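Local structure of blue-light-activated histidine kinase 2 (Erythrobacter litoralis HTCC2594, 4R39) at residues Gln195-Glu200 / Ser219-Leu224; Gln27-Asn32 / Val118-Ala123; Tyr69-Ile74 / Ile84-Ala89; Val109-Asp114 / Val150-Ser155. The protein is a blue-light-activated sensor kinase that uses ATP to phosphorylate a histidine and takes part in light-enhanced bacterial virulence. All coordinates share one frame; numbering follows the deposited sequence.

The chain is the C-terminal histidine kinase part of the photoreceptor, a helical region followed by an ATP-binding domain. Interactions 1 and 2 meet on helix 120-140, their centres about 12 Å apart, where Q221 OE1 of interaction 1 lies 2.6 Å from T122 OG1 of interaction 2. Interaction 3 is nested in the chain loop closed by interaction 2, with centres again about 12 Å apart; V118 of the latter pairs with I84 and I85 of the former. Interaction 4, in the sheet, is joined to interaction 3 by packing of G88 against A113. The side chain of V150 in interaction 4 is about 8 Å from the bound ANP and about 13 Å from the magnesium ion.

Interaction 1 of 4, residues Gln195-Glu200 / Ser219-Leu224; sequences QGLGAE and SQQKTL
Q221 reaches over from the first turn of helix 221-227 to the carbonyl of L197, at the end of helix 185-196. From CB the chain sets off with CG beside the backbone N, and a bend at chi2 (-64°) swings the amide across to 195-200, CD coming 4.1 Å from L197 O. At the tip, NE2 donates to L197 O at 2.9 Å, with the acceptor lying in the amide plane of Q221 but the donor tilted from the plane of the L197 carbonyl; the N-H...O angle of 140° shows that the bond is bent. The same NE2 also donates to P217 O, while OE1 bonds to T122 on helix 120-140 and passes 3.6 Å from CD2 of L197. Both polar ends of this buried amide are thus satisfied. Beside it, L224 presses one methyl on the turn, CD1 standing 3.4 Å from L197 O and 3.5 Å from G196 O. A water donates to G198 O and Q220 OE1, adding a more peripheral link. G198, with positive phi and a 3.2 Å bond from its N to Q195 O, closes a Schellman motif, here leading from helix 185-196 into strand 200-204 of the Bergerat fold.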
loop_
_atom_site.group_PDB
_atom_site.type_symbol
_atom_site.label_atom_id
_atom_site.label_comp_id
_atom_site.label_asym_id
_atom_site.label_seq_id
_atom_site.Cartn_x
_atom_site.Cartn_y
_atom_site.Cartn_z
ATOM N N GLN A 195 -12.111 -2.413 0.288
ATOM C CA GLN A 195 -13.500 -2.096 0.581
ATOM C C GLN A 195 -13.681 -0.592 0.787
ATOM O O GLN A 195 -14.673 -0.015 0.349
ATOM C CB GLN A 195 -13.965 -2.868 1.816
ATOM C CG GLN A 195 -15.470 -3.027 1.912
ATOM C CD GLN A 195 -15.893 -3.833 3.122
ATOM O OE1 GLN A 195 -16.236 -5.012 3.010
ATOM N NE2 GLN A 195 -15.870 -3.200 4.290
ATOM N N GLY A 196 -12.714 0.036 1.448
ATOM C CA GLY A 196 -12.769 1.464 1.713
ATOM C C GLY A 196 -12.619 2.303 0.456
ATOM O O GLY A 196 -13.022 3.464 0.420
ATOM N N LEU A 197 -12.034 1.706 -0.576
ATOM C CA LEU A 197 -11.787 2.398 -1.836
ATOM C C LEU A 197 -12.945 2.243 -2.813
ATOM O O LEU A 197 -12.970 2.886 -3.860
ATOM C CB LEU A 197 -10.518 1.847 -2.486
ATOM C CG LEU A 197 -9.192 2.381 -1.962
ATOM C CD1 LEU A 197 -8.055 1.493 -2.430
ATOM C CD2 LEU A 197 -8.990 3.805 -2.440
ATOM N N GLY A 198 -13.897 1.382 -2.470
ATOM C CA GLY A 198 -14.972 1.044 -3.383
ATOM C C GLY A 198 -14.421 0.328 -4.602
ATOM O O GLY A 198 -14.984 0.415 -5.694
ATOM N N ALA A 199 -13.313 -0.384 -4.399
ATOM C CA ALA A 199 -12.564 -0.999 -5.492
ATOM C C ALA A 199 -12.913 -2.471 -5.685
ATOM O O ALA A 199 -13.661 -3.050 -4.901
ATOM C CB ALA A 199 -11.076 -0.859 -5.232
ATOM N N GLU A 200 -12.356 -3.060 -6.737
ATOM C CA GLU A 200 -12.504 -4.479 -7.028
ATOM C C GLU A 200 -11.114 -5.082 -7.127
ATOM O O GLU A 200 -10.277 -4.572 -7.861
ATOM C CB GLU A 200 -13.215 -4.689 -8.366
ATOM C CG GLU A 200 -14.475 -3.852 -8.572
ATOM C CD GLU A 200 -15.720 -4.475 -7.967
ATOM O OE1 GLU A 200 -15.766 -5.717 -7.815
ATOM O OE2 GLU A 200 -16.661 -3.716 -7.649
ATOM N N SER A 219 -13.518 8.619 -9.371
ATOM C CA SER A 219 -14.681 9.499 -9.475
ATOM C C SER A 219 -15.566 9.407 -8.231
ATOM O O SER A 219 -16.233 10.374 -7.864
ATOM C CB SER A 219 -15.508 9.164 -10.722
ATOM O OG SER A 219 -16.108 7.883 -10.619
ATOM N N GLN A 220 -15.562 8.245 -7.583
ATOM C CA GLN A 220 -16.423 7.997 -6.429
ATOM C C GLN A 220 -15.741 8.251 -5.086
ATOM O O GLN A 220 -16.334 8.006 -4.039
ATOM C CB GLN A 220 -16.930 6.554 -6.464
ATOM C CG GLN A 220 -17.955 6.295 -7.546
ATOM C CD GLN A 220 -18.012 4.838 -7.948
ATOM O OE1 GLN A 220 -17.954 3.945 -7.100
ATOM N NE2 GLN A 220 -18.118 4.589 -9.249
ATOM N N GLN A 221 -14.509 8.747 -5.105
ATOM C CA GLN A 221 -13.754 8.917 -3.866
ATOM C C GLN A 221 -14.309 10.040 -2.993
ATOM O O GLN A 221 -14.401 9.889 -1.776
ATOM C CB GLN A 221 -12.273 9.155 -4.164
ATOM C CG GLN A 221 -11.585 7.964 -4.814
ATOM C CD GLN A 221 -11.549 6.738 -3.919
ATOM O OE1 GLN A 221 -10.940 6.754 -2.849
ATOM N NE2 GLN A 221 -12.205 5.666 -4.353
ATOM N N LYS A 222 -14.670 11.161 -3.611
ATOM C CA LYS A 222 -15.286 12.274 -2.893
ATOM C C LYS A 222 -16.494 11.783 -2.100
ATOM O O LYS A 222 -16.655 12.099 -0.921
ATOM C CB LYS A 222 -15.721 13.363 -3.877
ATOM C CG LYS A 222 -16.373 14.578 -3.227
ATOM C CD LYS A 222 -16.910 15.555 -4.263
ATOM C CE LYS A 222 -17.565 16.757 -3.598
ATOM N NZ LYS A 222 -18.076 17.741 -4.591
ATOM N N THR A 223 -17.331 10.995 -2.765
ATOM C CA THR A 223 -18.543 10.447 -2.169
ATOM C C THR A 223 -18.232 9.540 -0.979
ATOM O O THR A 223 -18.837 9.676 0.082
ATOM C CB THR A 223 -19.343 9.656 -3.220
ATOM O OG1 THR A 223 -19.539 10.473 -4.382
ATOM C CG2 THR A 223 -20.695 9.227 -2.672
ATOM N N LEU A 224 -17.293 8.616 -1.156
ATOM C CA LEU A 224 -16.900 7.707 -0.081
ATOM C C LEU A 224 -16.385 8.468 1.137
ATOM O O LEU A 224 -16.764 8.180 2.268
ATOM C CB LEU A 224 -15.811 6.746 -0.562
ATOM C CG LEU A 224 -16.180 5.751 -1.663
ATOM C CD1 LEU A 224 -14.955 4.953 -2.076
ATOM C CD2 LEU A 224 -17.290 4.819 -1.218
HETATM O O HOH W 1 -17.773 1.960 -5.490
#

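Interaction 2 of 4, residues Gln27-Asn32 / Val118-Ala123; sequences QHRVKN and VPVETA
V30 and E121 come within 5.8 Å, CA to CA, where the type I turn Q27-V30, which leads out of helix 16-27, passes the first turn of helix 120-140. The contact joins the two-helix region characteristic of histidine kinases to helix 120-140 of the Bergerat ATP-binding fold, whose N-cap position is taken by P119. H28, the predicted phosphorylation site, unmodified here, sits in this same turn.

Three side chains from the turn and its exit lean on two from the helix. The methyl CG1 of V30 packs 3.8 Å from CG of E121. Its approach to the neighbouring valine is looser, V30 CG1 standing 4.4 Å from V120 CG1. Bends at chi2 and chi3 fold the R29 chain in such a way that its guanidinium lies by V120, and the two side chains run at about a right angle to each other. M72 of helix 58-75 and I84 also touch both R29 and V120.

E121 extends straight beyond CG, which carries its carboxylate past V30 to the backbone of K31. There E121 OE2 is 3.2 Å from K31 N, but the angle is too poor for a hydrogen bond. The charge is met by arginines instead, OE1 by R125 and OE2 by R229, both as salt bridges; K31 NZ stays 6.7 Å from E121 OE2. On the other flank of the contact, R29 NH2 approaches V120 CG2 obliquely at 3.7 Å.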
loop_
_atom_site.group_PDB
_atom_site.type_symbol
_atom_site.label_atom_id
_atom_site.label_comp_id
_atom_site.label_asym_id
_atom_site.label_seq_id
_atom_site.Cartn_x
_atom_site.Cartn_y
_atom_site.Cartn_z
ATOM N N GLN A 27 -3.423 10.059 11.188
ATOM C CA GLN A 27 -4.600 9.412 11.767
ATOM C C GLN A 27 -5.789 10.361 11.891
ATOM O O GLN A 27 -6.937 9.960 11.690
ATOM C CB GLN A 27 -4.264 8.838 13.146
ATOM C CG GLN A 27 -5.430 8.144 13.836
ATOM C CD GLN A 27 -5.055 7.616 15.208
ATOM O OE1 GLN A 27 -3.883 7.364 15.488
ATOM N NE2 GLN A 27 -6.048 7.452 16.074
ATOM N N HIS A 28 -5.512 11.617 12.223
ATOM C CA HIS A 28 -6.575 12.588 12.445
ATOM C C HIS A 28 -7.088 13.215 11.147
ATOM O O HIS A 28 -8.005 14.031 11.182
ATOM C CB HIS A 28 -6.108 13.665 13.429
ATOM C CG HIS A 28 -5.803 13.135 14.797
ATOM N ND1 HIS A 28 -4.815 13.663 15.599
ATOM C CD2 HIS A 28 -6.357 12.121 15.502
ATOM C CE1 HIS A 28 -4.772 12.997 16.740
ATOM N NE2 HIS A 28 -5.699 12.056 16.707
ATOM N N ARG A 29 -6.507 12.830 10.009
ATOM C CA ARG A 29 -7.026 13.248 8.701
ATOM C C ARG A 29 -7.771 12.103 8.001
ATOM O O ARG A 29 -8.275 12.287 6.896
ATOM C CB ARG A 29 -5.913 13.753 7.763
ATOM C CG ARG A 29 -4.882 14.714 8.365
ATOM C CD ARG A 29 -5.070 16.187 7.958
ATOM N NE ARG A 29 -5.230 16.418 6.517
ATOM C CZ ARG A 29 -4.300 16.917 5.702
ATOM N NH1 ARG A 29 -3.092 17.242 6.150
ATOM N NH2 ARG A 29 -4.577 17.092 4.415
ATOM N N VAL A 30 -7.837 10.929 8.633
ATOM C CA VAL A 30 -8.483 9.756 8.022
ATOM C C VAL A 30 -9.511 9.108 8.955
ATOM O O VAL A 30 -9.674 9.542 10.091
ATOM C CB VAL A 30 -7.443 8.705 7.583
ATOM C CG1 VAL A 30 -6.507 9.301 6.544
ATOM C CG2 VAL A 30 -6.652 8.193 8.778
ATOM N N LYS A 31 -10.198 8.073 8.472
ATOM C CA LYS A 31 -11.347 7.514 9.188
ATOM C C LYS A 31 -11.610 6.031 8.915
ATOM O O LYS A 31 -10.988 5.425 8.045
ATOM C CB LYS A 31 -12.604 8.316 8.841
ATOM C CG LYS A 31 -12.624 9.712 9.437
ATOM C CD LYS A 31 -13.974 10.381 9.258
ATOM C CE LYS A 31 -14.012 11.738 9.947
ATOM N NZ LYS A 31 -13.925 11.630 11.427
ATOM N N ASN A 32 -12.552 5.469 9.673
ATOM C CA ASN A 32 -12.975 4.075 9.524
ATOM C C ASN A 32 -11.804 3.095 9.688
ATOM O O ASN A 32 -10.910 3.352 10.491
ATOM C CB ASN A 32 -13.717 3.880 8.196
ATOM C CG ASN A 32 -15.070 4.575 8.176
ATOM O OD1 ASN A 32 -15.351 5.441 9.010
ATOM N ND2 ASN A 32 -15.917 4.193 7.228
ATOM N N VAL A 118 -4.884 12.610 -5.882
ATOM C CA VAL A 118 -6.005 11.984 -5.190
ATOM C C VAL A 118 -6.148 12.546 -3.779
ATOM O O VAL A 118 -5.237 13.196 -3.272
ATOM C CB VAL A 118 -5.810 10.464 -5.099
ATOM C CG1 VAL A 118 -5.601 9.878 -6.490
ATOM C CG2 VAL A 118 -4.631 10.127 -4.188
ATOM N N PRO A 119 -7.294 12.295 -3.134
ATOM C CA PRO A 119 -7.455 12.718 -1.738
ATOM C C PRO A 119 -6.538 11.938 -0.802
ATOM O O PRO A 119 -6.060 10.867 -1.173
ATOM C CB PRO A 119 -8.922 12.394 -1.438
ATOM C CG PRO A 119 -9.582 12.294 -2.776
ATOM C CD PRO A 119 -8.542 11.743 -3.688
ATOM N N VAL A 120 -6.302 12.469 0.395
ATOM C CA VAL A 120 -5.413 11.825 1.358
ATOM C C VAL A 120 -5.846 10.396 1.666
ATOM O O VAL A 120 -5.031 9.477 1.633
ATOM C CB VAL A 120 -5.351 12.607 2.686
ATOM C CG1 VAL A 120 -4.432 11.901 3.680
ATOM C CG2 VAL A 120 -4.873 14.029 2.446
ATOM N N GLU A 121 -7.126 10.218 1.977
ATOM C CA GLU A 121 -7.647 8.903 2.333
ATOM C C GLU A 121 -7.443 7.903 1.207
ATOM O O GLU A 121 -7.140 6.740 1.447
ATOM C CB GLU A 121 -9.135 8.982 2.664
ATOM C CG GLU A 121 -9.432 9.444 4.083
ATOM C CD GLU A 121 -10.731 8.883 4.628
ATOM O OE1 GLU A 121 -11.306 7.971 3.993
ATOM O OE2 GLU A 121 -11.176 9.346 5.702
ATOM N N THR A 122 -7.621 8.360 -0.023
ATOM C CA THR A 122 -7.480 7.490 -1.176
ATOM C C THR A 122 -6.031 7.035 -1.311
ATOM O O THR A 122 -5.762 5.866 -1.593
ATOM C CB THR A 122 -7.924 8.208 -2.462
ATOM O OG1 THR A 122 -9.272 8.665 -2.309
ATOM C CG2 THR A 122 -7.843 7.275 -3.661
ATOM N N ALA A 123 -5.104 7.964 -1.106
ATOM C CA ALA A 123 -3.684 7.672 -1.262
ATOM C C ALA A 123 -3.240 6.673 -0.206
ATOM O O ALA A 123 -2.595 5.673 -0.517
ATOM C CB ALA A 123 -2.867 8.952 -1.161
#

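Interaction 3 of 4, residues Tyr69-Ile74 / Ile84-Ala89; sequences YQEMDI and IIPLGA
E71 and M72, neighbours on helix 58-75, straddle the tip of I85 where a short strand passes the helix. I84 and I85 form a classic beta bulge opposite V118 in the two-stranded antiparallel pairing of 85-86 with 117-118, and P86 then takes the N-cap position of helix 87-102. The contact therefore packs a helix of the kinase's helical region on the strand-to-helix junction that opens the next part of the chain.

I85 owes its reach to its conformation. With CG1 beside the backbone N and a further bend of -61° at chi2, CD1 points to the helix and settles 3.9 Å from CB of E71. It also lies 4.1 Å from CG of M72, the two side chains crossing at a slant. The other branch, I85 CG2, touches E71 CB at 4.2 Å and packs against A123 of helix 120-140. M72 stays extended through chi2, with SD on the R29 side, and the bend at chi3 lays CE against V120.

E71 reaches outward from its helix, and the bend at chi2 (-65°) turns the chain to set its carboxylate facing P86 and A89. No hydrogen bond crosses the contact, and the acid makes van der Waals approaches alone to the facing segment. E71 OE2 stands 4.4 Å from CB of A89, in the first turn of helix 87-102. E71 OE1 comes up to the CG-CD side of the proline ring, 3.4 Å from P86 CG and 3.7 Å from P86 CD.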
loop_
_atom_site.group_PDB
_atom_site.type_symbol
_atom_site.label_atom_id
_atom_site.label_comp_id
_atom_site.label_asym_id
_atom_site.label_seq_id
_atom_site.Cartn_x
_atom_site.Cartn_y
_atom_site.Cartn_z
ATOM N N TYR A 69 2.716 11.072 5.021
ATOM C CA TYR A 69 2.791 12.278 5.832
ATOM C C TYR A 69 3.616 13.331 5.114
ATOM O O TYR A 69 3.260 14.511 5.107
ATOM C CB TYR A 69 3.412 11.993 7.201
ATOM C CG TYR A 69 3.808 13.259 7.923
ATOM C CD1 TYR A 69 5.093 13.775 7.806
ATOM C CD2 TYR A 69 2.889 13.954 8.697
ATOM C CE1 TYR A 69 5.455 14.942 8.450
ATOM C CE2 TYR A 69 3.242 15.122 9.347
ATOM C CZ TYR A 69 4.524 15.612 9.219
ATOM O OH TYR A 69 4.875 16.775 9.868
ATOM N N GLN A 70 4.722 12.899 4.512
ATOM C CA GLN A 70 5.593 13.806 3.774
ATOM C C GLN A 70 4.855 14.489 2.622
ATOM O O GLN A 70 5.043 15.681 2.383
ATOM C CB GLN A 70 6.812 13.059 3.237
ATOM C CG GLN A 70 7.820 12.667 4.297
ATOM C CD GLN A 70 9.034 11.982 3.706
ATOM O OE1 GLN A 70 9.478 12.319 2.605
ATOM N NE2 GLN A 70 9.574 11.007 4.427
ATOM N N GLU A 71 4.014 13.736 1.917
ATOM C CA GLU A 71 3.225 14.291 0.821
ATOM C C GLU A 71 2.195 15.297 1.332
ATOM O O GLU A 71 1.919 16.301 0.679
ATOM C CB GLU A 71 2.510 13.177 0.051
ATOM C CG GLU A 71 3.437 12.156 -0.588
ATOM C CD GLU A 71 4.311 12.743 -1.682
ATOM O OE1 GLU A 71 3.999 13.850 -2.173
ATOM O OE2 GLU A 71 5.313 12.092 -2.051
ATOM N N MET A 72 1.623 15.021 2.500
ATOM C CA MET A 72 0.642 15.914 3.101
ATOM C C MET A 72 1.291 17.217 3.522
ATOM O O MET A 72 0.724 18.294 3.359
ATOM C CB MET A 72 0.030 15.279 4.340
ATOM C CG MET A 72 -1.019 14.240 4.075
ATOM S SD MET A 72 -1.664 13.657 5.648
ATOM C CE MET A 72 -1.399 11.912 5.484
ATOM N N ASP A 73 2.480 17.097 4.095
ATOM C CA ASP A 73 3.222 18.243 4.586
ATOM C C ASP A 73 3.510 19.208 3.440
ATOM O O ASP A 73 3.374 20.420 3.584
ATOM C CB ASP A 73 4.528 17.767 5.223
ATOM C CG ASP A 73 5.184 18.831 6.076
ATOM O OD1 ASP A 73 4.461 19.556 6.791
ATOM O OD2 ASP A 73 6.427 18.939 6.034
ATOM N N ILE A 74 3.899 18.648 2.298
ATOM C CA ILE A 74 4.212 19.427 1.104
ATOM C C ILE A 74 2.961 20.060 0.503
ATOM O O ILE A 74 3.025 21.140 -0.080
ATOM C CB ILE A 74 4.895 18.530 0.042
ATOM C CG1 ILE A 74 6.347 18.265 0.439
ATOM C CG2 ILE A 74 4.847 19.161 -1.356
ATOM C CD1 ILE A 74 6.994 17.146 -0.342
ATOM N N ILE A 84 -5.126 16.212 -3.622
ATOM C CA ILE A 84 -3.940 16.979 -3.257
ATOM C C ILE A 84 -2.664 16.138 -3.184
ATOM O O ILE A 84 -1.562 16.686 -3.137
ATOM C CB ILE A 84 -4.143 17.666 -1.895
ATOM C CG1 ILE A 84 -4.542 16.637 -0.837
ATOM C CG2 ILE A 84 -5.222 18.730 -1.996
ATOM C CD1 ILE A 84 -4.185 17.054 0.562
ATOM N N ILE A 85 -2.817 14.816 -3.166
ATOM C CA ILE A 85 -1.674 13.909 -3.056
ATOM C C ILE A 85 -1.280 13.357 -4.426
ATOM O O ILE A 85 -2.101 12.732 -5.092
ATOM C CB ILE A 85 -1.992 12.716 -2.130
ATOM C CG1 ILE A 85 -2.361 13.199 -0.721
ATOM C CG2 ILE A 85 -0.809 11.756 -2.063
ATOM C CD1 ILE A 85 -1.263 13.970 -0.009
ATOM N N PRO A 86 -0.019 13.572 -4.846
ATOM C CA PRO A 86 0.444 12.968 -6.103
ATOM C C PRO A 86 0.716 11.471 -5.955
ATOM O O PRO A 86 1.777 11.069 -5.486
ATOM C CB PRO A 86 1.738 13.729 -6.400
ATOM C CG PRO A 86 2.223 14.177 -5.083
ATOM C CD PRO A 86 1.010 14.436 -4.243
ATOM N N LEU A 87 -0.249 10.660 -6.372
ATOM C CA LEU A 87 -0.210 9.223 -6.144
ATOM C C LEU A 87 1.020 8.557 -6.754
ATOM O O LEU A 87 1.674 7.733 -6.110
ATOM C CB LEU A 87 -1.477 8.581 -6.709
ATOM C CG LEU A 87 -1.662 7.088 -6.430
ATOM C CD1 LEU A 87 -1.778 6.827 -4.938
ATOM C CD2 LEU A 87 -2.884 6.577 -7.163
ATOM N N GLY A 88 1.323 8.908 -8.000
ATOM C CA GLY A 88 2.426 8.298 -8.717
ATOM C C GLY A 88 3.745 8.490 -8.002
ATOM O O GLY A 88 4.544 7.560 -7.898
ATOM N N ALA A 89 3.965 9.702 -7.503
ATOM C CA ALA A 89 5.182 10.013 -6.761
ATOM C C ALA A 89 5.246 9.148 -5.509
ATOM O O ALA A 89 6.257 8.524 -5.210
ATOM C CB ALA A 89 5.206 11.487 -6.390
#

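Interaction 4 of 4, residues Val109-Asp114 / Val150-Ser155; sequences VNVQAD and VQLRSS
N110 and Q151 run next to each other off two neighbouring parallel strands, joined by a bond between their amides. The strands, 107-113 and 148-156, run 5° from parallel, 4.6 Å apart between the axes of their short segments, and helix 120-140 lies in the connection between them: a beta-alpha-beta crossover in the mixed sheet of the Bergerat fold. N110 ND2 donates to Q151 OE1 at 3.0 Å, in the plane of the acceptor's carbonyl and nearly straight (165°), though the two amide planes are turned 48° apart. Q151 bends at chi2 to bring OE1 across, while its NE2 keeps a weak bond to E167.

On the same face Q112 and R153 touch only near their roots, CB to CG at 4.1 Å, before their ends diverge; the guanidinium of R153 goes to a salt bridge with E167. The face of V109, V111, L152 and S154 turns to helices 87-102 and 120-140. There V111 CG1 meets L152 CD2 at 4.3 Å, and V150 packs on L134 and A137. Five backbone bonds, N110 to V150 at one end and D114 to S154 at the other, hold the register. Beyond the last strand residue, D114 OD2 accepts from V156 N and passes 3.5 Å from S155 CA.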
loop_
_atom_site.group_PDB
_atom_site.type_symbol
_atom_site.label_atom_id
_atom_site.label_comp_id
_atom_site.label_asym_id
_atom_site.label_seq_id
_atom_site.Cartn_x
_atom_site.Cartn_y
_atom_site.Cartn_z
ATOM N N VAL A 109 12.546 -5.293 -10.583
ATOM C CA VAL A 109 11.308 -4.599 -10.236
ATOM C C VAL A 109 11.086 -3.371 -11.121
ATOM O O VAL A 109 11.760 -2.354 -10.968
ATOM C CB VAL A 109 11.287 -4.164 -8.764
ATOM C CG1 VAL A 109 9.926 -3.564 -8.418
ATOM C CG2 VAL A 109 11.600 -5.348 -7.859
ATOM N N ASN A 110 10.132 -3.484 -12.041
ATOM C CA ASN A 110 9.717 -2.362 -12.873
ATOM C C ASN A 110 8.590 -1.574 -12.209
ATOM O O ASN A 110 7.753 -2.148 -11.517
ATOM C CB ASN A 110 9.259 -2.857 -14.247
ATOM C CG ASN A 110 10.407 -3.042 -15.221
ATOM O OD1 ASN A 110 11.416 -2.345 -15.152
ATOM N ND2 ASN A 110 10.253 -3.986 -16.141
ATOM N N VAL A 111 8.575 -0.260 -12.430
ATOM C CA VAL A 111 7.577 0.619 -11.826
ATOM C C VAL A 111 7.061 1.623 -12.846
ATOM O O VAL A 111 7.840 2.398 -13.401
ATOM C CB VAL A 111 8.166 1.404 -10.639
ATOM C CG1 VAL A 111 7.110 2.325 -10.020
ATOM C CG2 VAL A 111 8.732 0.448 -9.599
ATOM N N GLN A 112 5.750 1.614 -13.072
ATOM C CA GLN A 112 5.118 2.532 -14.013
ATOM C C GLN A 112 3.883 3.171 -13.387
ATOM O O GLN A 112 2.794 2.614 -13.460
ATOM C CB GLN A 112 4.716 1.784 -15.284
ATOM C CG GLN A 112 4.085 2.663 -16.355
ATOM C CD GLN A 112 5.102 3.545 -17.049
ATOM O OE1 GLN A 112 6.000 3.054 -17.739
ATOM N NE2 GLN A 112 4.969 4.855 -16.871
ATOM N N ALA A 113 4.056 4.347 -12.789
ATOM C CA ALA A 113 2.949 5.043 -12.131
ATOM C C ALA A 113 2.544 6.321 -12.873
ATOM O O ALA A 113 3.388 7.154 -13.189
ATOM C CB ALA A 113 3.315 5.358 -10.691
ATOM N N ASP A 114 1.250 6.460 -13.151
ATOM C CA ASP A 114 0.727 7.648 -13.822
ATOM C C ASP A 114 0.706 8.829 -12.866
ATOM O O ASP A 114 0.650 8.657 -11.649
ATOM C CB ASP A 114 -0.701 7.418 -14.335
ATOM C CG ASP A 114 -0.749 6.806 -15.732
ATOM O OD1 ASP A 114 0.315 6.601 -16.356
ATOM O OD2 ASP A 114 -1.872 6.543 -16.217
ATOM N N VAL A 150 9.127 -8.503 -11.108
ATOM C CA VAL A 150 7.918 -7.912 -10.557
ATOM C C VAL A 150 7.641 -6.630 -11.321
ATOM O O VAL A 150 8.553 -5.861 -11.605
ATOM C CB VAL A 150 8.037 -7.588 -9.056
ATOM C CG1 VAL A 150 6.706 -7.090 -8.522
ATOM C CG2 VAL A 150 8.477 -8.813 -8.278
ATOM N N GLN A 151 6.381 -6.411 -11.663
ATOM C CA GLN A 151 5.984 -5.176 -12.317
ATOM C C GLN A 151 4.852 -4.523 -11.547
ATOM O O GLN A 151 3.828 -5.143 -11.297
ATOM C CB GLN A 151 5.561 -5.448 -13.758
ATOM C CG GLN A 151 6.585 -6.260 -14.536
ATOM C CD GLN A 151 6.596 -5.930 -16.015
ATOM O OE1 GLN A 151 7.505 -5.250 -16.505
ATOM N NE2 GLN A 151 5.592 -6.419 -16.740
ATOM N N LEU A 152 5.065 -3.272 -11.154
ATOM C CA LEU A 152 4.020 -2.453 -10.560
ATOM C C LEU A 152 3.551 -1.441 -11.599
ATOM O O LEU A 152 4.361 -0.711 -12.159
ATOM C CB LEU A 152 4.546 -1.745 -9.308
ATOM C CG LEU A 152 3.680 -0.638 -8.700
ATOM C CD1 LEU A 152 2.370 -1.193 -8.176
ATOM C CD2 LEU A 152 4.437 0.084 -7.590
ATOM N N ARG A 153 2.250 -1.421 -11.867
ATOM C CA ARG A 153 1.651 -0.440 -12.768
ATOM C C ARG A 153 0.518 0.283 -12.066
ATOM O O ARG A 153 -0.195 -0.299 -11.255
ATOM C CB ARG A 153 1.079 -1.105 -14.019
ATOM C CG ARG A 153 2.057 -1.311 -15.147
ATOM C CD ARG A 153 1.423 -2.118 -16.272
ATOM N NE ARG A 153 2.263 -3.258 -16.630
ATOM C CZ ARG A 153 1.992 -4.529 -16.342
ATOM N NH1 ARG A 153 0.878 -4.870 -15.701
ATOM N NH2 ARG A 153 2.842 -5.478 -16.717
ATOM N N SER A 154 0.365 1.557 -12.389
ATOM C CA SER A 154 -0.739 2.358 -11.894
ATOM C C SER A 154 -1.203 3.215 -13.058
ATOM O O SER A 154 -0.541 4.191 -13.419
ATOM C CB SER A 154 -0.282 3.222 -10.719
ATOM O OG SER A 154 -1.362 3.934 -10.146
ATOM N N SER A 155 -2.329 2.831 -13.657
ATOM C CA SER A 155 -2.797 3.442 -14.897
ATOM C C SER A 155 -4.168 4.068 -14.742
ATOM O O SER A 155 -5.108 3.419 -14.289
ATOM C CB SER A 155 -2.888 2.392 -16.003
ATOM O OG SER A 155 -1.673 1.679 -16.135
HETATM O O HOH W 2 -0.340 6.511 -9.832
HETATM O O HOH W 3 0.685 3.641 -15.909
#